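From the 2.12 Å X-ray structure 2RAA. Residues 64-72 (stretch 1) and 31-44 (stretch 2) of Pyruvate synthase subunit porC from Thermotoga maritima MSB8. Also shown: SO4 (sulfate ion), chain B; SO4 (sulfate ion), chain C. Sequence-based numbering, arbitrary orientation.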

# COMPACT_ATOMS: atom_id res chain seq x y z
N PRO A 64 -9.90 12.95 1.48
CA PRO A 64 -9.56 11.62 1.99
C PRO A 64 -10.46 10.56 1.41
O PRO A 64 -11.66 10.78 1.26
CB PRO A 64 -9.82 11.72 3.50
CG PRO A 64 -9.80 13.17 3.81
CD PRO A 64 -10.24 13.89 2.56
N MSE A 65 -9.87 9.42 1.07
CA MSE A 65 -10.63 8.29 0.53
C MSE A 65 -10.02 6.95 1.04
O MSE A 65 -9.02 6.95 1.79
CB MSE A 65 -10.72 8.38 -1.01
CG MSE A 65 -9.38 8.50 -1.78
SE MSE A 65 -8.31 6.84 -1.75
CE MSE A 65 -9.17 5.87 -3.34
N ARG A 66 -10.66 5.84 0.66
CA ARG A 66 -10.19 4.51 0.98
C ARG A 66 -10.22 3.66 -0.32
O ARG A 66 -10.93 3.98 -1.28
CB ARG A 66 -11.04 3.85 2.09
CG ARG A 66 -11.78 4.84 2.98
CD ARG A 66 -12.05 4.42 4.44
NE ARG A 66 -13.17 3.49 4.63
CZ ARG A 66 -14.46 3.81 4.68
NH1 ARG A 66 -14.87 5.06 4.52
NH2 ARG A 66 -15.37 2.85 4.86
N ALA A 67 -9.40 2.62 -0.36
CA ALA A 67 -9.49 1.59 -1.39
C ALA A 67 -9.41 0.28 -0.57
O ALA A 67 -9.07 0.34 0.59
CB ALA A 67 -8.36 1.71 -2.39
N PHE A 68 -9.71 -0.87 -1.16
CA PHE A 68 -9.76 -2.12 -0.45
C PHE A 68 -9.32 -3.23 -1.35
O PHE A 68 -9.59 -3.17 -2.50
CB PHE A 68 -11.23 -2.42 -0.09
CG PHE A 68 -11.89 -1.31 0.70
CD1 PHE A 68 -12.52 -0.26 0.07
CD2 PHE A 68 -11.89 -1.33 2.08
CE1 PHE A 68 -13.10 0.76 0.83
CE2 PHE A 68 -12.48 -0.31 2.82
CZ PHE A 68 -13.06 0.72 2.20
N ASN A 69 -8.64 -4.24 -0.82
CA ASN A 69 -8.36 -5.47 -1.55
C ASN A 69 -8.78 -6.63 -0.69
O ASN A 69 -8.57 -6.59 0.54
CB ASN A 69 -6.88 -5.68 -1.87
CG ASN A 69 -6.34 -4.68 -2.86
OD1 ASN A 69 -5.82 -3.69 -2.45
ND2 ASN A 69 -6.45 -4.95 -4.16
N ARG A 70 -9.39 -7.62 -1.34
CA ARG A 70 -9.60 -8.94 -0.77
C ARG A 70 -8.95 -9.86 -1.76
O ARG A 70 -9.14 -9.70 -2.97
CB ARG A 70 -11.05 -9.27 -0.63
CG ARG A 70 -11.78 -8.31 0.30
CD ARG A 70 -13.11 -8.91 0.74
NE ARG A 70 -13.72 -8.19 1.85
CZ ARG A 70 -14.67 -7.26 1.73
NH1 ARG A 70 -15.16 -6.89 0.55
NH2 ARG A 70 -15.14 -6.67 2.83
N ILE A 71 -8.07 -10.71 -1.25
CA ILE A 71 -7.33 -11.65 -2.09
C ILE A 71 -7.50 -13.03 -1.42
O ILE A 71 -7.18 -13.17 -0.27
CB ILE A 71 -5.88 -11.27 -2.15
CG1 ILE A 71 -5.74 -9.93 -2.90
CG2 ILE A 71 -5.12 -12.37 -2.85
CD1 ILE A 71 -4.47 -9.26 -2.68
N GLY A 72 -8.06 -14.00 -2.13
CA GLY A 72 -8.41 -15.30 -1.53
C GLY A 72 -7.14 -16.00 -1.20
O GLY A 72 -6.15 -15.89 -1.95
S SO4 B . -6.65 7.87 -6.30
O1 SO4 B . -6.65 7.40 -4.93
O2 SO4 B . -5.67 8.96 -6.36
O3 SO4 B . -6.16 6.85 -7.23
O4 SO4 B . -8.03 8.27 -6.58
S SO4 C . -14.62 -7.46 6.56
O1 SO4 C . -15.33 -8.01 7.71
O2 SO4 C . -13.35 -6.92 7.07
O3 SO4 C . -14.40 -8.54 5.61
O4 SO4 C . -15.45 -6.39 5.98
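Stretch 2, residues 31-44: GAKSASQMLAEAAL

The most unusual feature of this contact is a polar clasp in the middle of an otherwise apolar interface. The side chain of Asn-69, buried on the strand, reaches into the helix and bonds to its backbone. Asn-69 ND2 donates to Ser-36 O at 2.8 Å, with an almost straight N-H...O angle of 170°. That carbonyl is already in use, because Ala-40 N donates to Ser-36 O at 3.0 Å within the helix. The oxygen therefore accepts two hydrogen bonds, one along the helix and one from the strand. Asn-69 has chi1 near -67° (m) and chi2 near 93°. Its other amide atom lies close to the serine hydroxyl, with Asn-69 OD1 3.3 Å from Ser-36 OG. Phe-68 O is also 3.3 Å from Ser-36 OG, and the geometry does not settle where the hydroxyl proton goes.

Stretch 1 is a strand throughout, residues 64-72. Stretch 2 begins with Gly-31 at the N-cap and is helical from Ala-32 to Leu-44; the helix continues later in the chain. The two elements run in the same direction. Their axes differ by 3° and approach to 7.8 Å, so the helix lies along the strand and does not cross it steeply. The helix rises less per residue than the strand. Five residues of strand, from Ala-67 to Ile-71, therefore pair with eleven of helix, Lys-33 to Ala-43. By nearest CA atoms, Ala-67 faces Lys-33 at 5.6 Å between CA atoms, Asn-69 faces Ser-36 at 6.3 Å and Ile-71 faces Ala-43 at 7.1 Å. The backbones are closest in this register at the Ala-67 end.

The strand alternates. Met-65, Ala-67, Asn-69 and Ile-71 point their CB atoms toward the helix, while Arg-66 and Phe-68 point away. The helix answers with Ala-32, Ser-36, Leu-39 and Ala-43, spaced three or four residues apart and so gathered on one face.

Met-65 is a selenomethionine. Met-65 SE lies 3.7 Å from Ala-32 CB, and Met-65 CE is 4.0 Å from Lys-33 N. Ala-67 lies at the closest backbone pair of the register. Ala-67 CB is 3.7 Å from Ser-36 CB and 3.8 Å from Ala-32 O. Beyond the clasp, Asn-69 ND2 is 3.6 Å from Ala-40 CB, and Asn-69 OD1 is 3.8 Å from Leu-39 CD2. Ile-71 closes the contact with apolar packing. Ile-71 CD1 is 4.0 Å from Leu-39 CG, and Ile-71 CG2 is 4.0 Å from Ala-43 CB.

A sulfate ion, chain B, sits at the start of the helix, where backbone NH groups are free of helical partners. Gly-31 N donates to sulfate O2 at 3.0 Å. Lys-33 N makes weak bonds to sulfate O1 and sulfate O3, each at 3.4 Å. Met-65 CE is 3.3 Å from the sulfate O1, so the ion also touches the strand. Together the two stretches bury 422 Å², both sides summed.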

# COMPACT_ATOMS: atom_id res chain seq x y z
N GLY A 31 -3.00 7.96 -5.47
CA GLY A 31 -2.90 6.68 -6.16
C GLY A 31 -3.27 5.41 -5.41
O GLY A 31 -2.86 4.33 -5.84
N ALA A 32 -4.05 5.53 -4.32
CA ALA A 32 -4.49 4.37 -3.56
C ALA A 32 -5.34 3.49 -4.46
O ALA A 32 -5.16 2.28 -4.44
CB ALA A 32 -5.26 4.79 -2.28
N LYS A 33 -6.20 4.09 -5.30
CA LYS A 33 -7.08 3.26 -6.14
C LYS A 33 -6.27 2.47 -7.16
O LYS A 33 -6.44 1.26 -7.32
CB LYS A 33 -8.18 4.12 -6.81
CG LYS A 33 -9.03 3.41 -7.92
CD LYS A 33 -9.99 4.37 -8.68
N SER A 34 -5.34 3.14 -7.85
CA SER A 34 -4.52 2.43 -8.83
C SER A 34 -3.64 1.35 -8.22
O SER A 34 -3.48 0.29 -8.81
CB SER A 34 -3.65 3.42 -9.62
OG SER A 34 -3.04 4.34 -8.74
N ALA A 35 -3.09 1.62 -7.03
CA ALA A 35 -2.19 0.67 -6.37
C ALA A 35 -2.97 -0.57 -5.96
O ALA A 35 -2.52 -1.71 -6.14
CB ALA A 35 -1.53 1.33 -5.16
N SER A 36 -4.14 -0.32 -5.40
CA SER A 36 -5.12 -1.31 -5.07
C SER A 36 -5.46 -2.14 -6.32
O SER A 36 -5.41 -3.38 -6.29
CB SER A 36 -6.34 -0.60 -4.54
OG SER A 36 -7.37 -1.51 -4.30
N GLN A 37 -5.77 -1.48 -7.44
CA GLN A 37 -6.09 -2.21 -8.66
C GLN A 37 -4.97 -3.11 -9.07
O GLN A 37 -5.18 -4.28 -9.36
CB GLN A 37 -6.40 -1.26 -9.82
CG GLN A 37 -7.84 -0.73 -9.81
CD GLN A 37 -8.83 -1.80 -10.26
OE1 GLN A 37 -8.81 -2.23 -11.43
NE2 GLN A 37 -9.69 -2.24 -9.33
N MSE A 38 -3.76 -2.57 -9.05
CA MSE A 38 -2.56 -3.27 -9.52
C MSE A 38 -2.25 -4.51 -8.72
O MSE A 38 -1.82 -5.55 -9.25
CB MSE A 38 -1.38 -2.29 -9.44
CG MSE A 38 -0.27 -2.59 -10.40
SE MSE A 38 1.21 -1.35 -10.26
CE MSE A 38 0.37 0.35 -9.70
N LEU A 39 -2.47 -4.41 -7.42
CA LEU A 39 -2.23 -5.52 -6.55
C LEU A 39 -3.24 -6.59 -6.96
O LEU A 39 -2.87 -7.72 -7.25
CB LEU A 39 -2.43 -5.07 -5.11
CG LEU A 39 -2.40 -6.20 -4.11
CD1 LEU A 39 -1.08 -6.97 -4.26
CD2 LEU A 39 -2.58 -5.59 -2.74
N ALA A 40 -4.51 -6.19 -7.01
CA ALA A 40 -5.59 -7.10 -7.43
C ALA A 40 -5.23 -7.73 -8.78
O ALA A 40 -5.24 -8.95 -8.94
CB ALA A 40 -6.96 -6.33 -7.50
N GLU A 41 -4.90 -6.89 -9.74
CA GLU A 41 -4.50 -7.42 -11.07
C GLU A 41 -3.37 -8.43 -10.99
O GLU A 41 -3.41 -9.45 -11.67
CB GLU A 41 -4.21 -6.29 -12.05
CG GLU A 41 -5.48 -5.87 -12.75
CD GLU A 41 -5.45 -4.48 -13.34
OE1 GLU A 41 -4.36 -3.85 -13.40
OE2 GLU A 41 -6.56 -4.02 -13.73
N ALA A 42 -2.40 -8.20 -10.11
CA ALA A 42 -1.29 -9.15 -9.91
C ALA A 42 -1.76 -10.49 -9.40
O ALA A 42 -1.29 -11.54 -9.86
CB ALA A 42 -0.34 -8.59 -8.92
N ALA A 43 -2.64 -10.47 -8.40
CA ALA A 43 -3.16 -11.72 -7.81
C ALA A 43 -4.06 -12.48 -8.80
O ALA A 43 -4.13 -13.71 -8.78
CB ALA A 43 -3.91 -11.42 -6.50
N LEU A 44 -4.74 -11.71 -9.66
CA LEU A 44 -5.63 -12.28 -10.70
C LEU A 44 -4.84 -13.15 -11.67
O LEU A 44 -5.22 -14.29 -11.97
CB LEU A 44 -6.33 -11.17 -11.46
CG LEU A 44 -7.44 -11.55 -12.45
CD1 LEU A 44 -8.59 -12.31 -11.77
CD2 LEU A 44 -7.94 -10.29 -13.13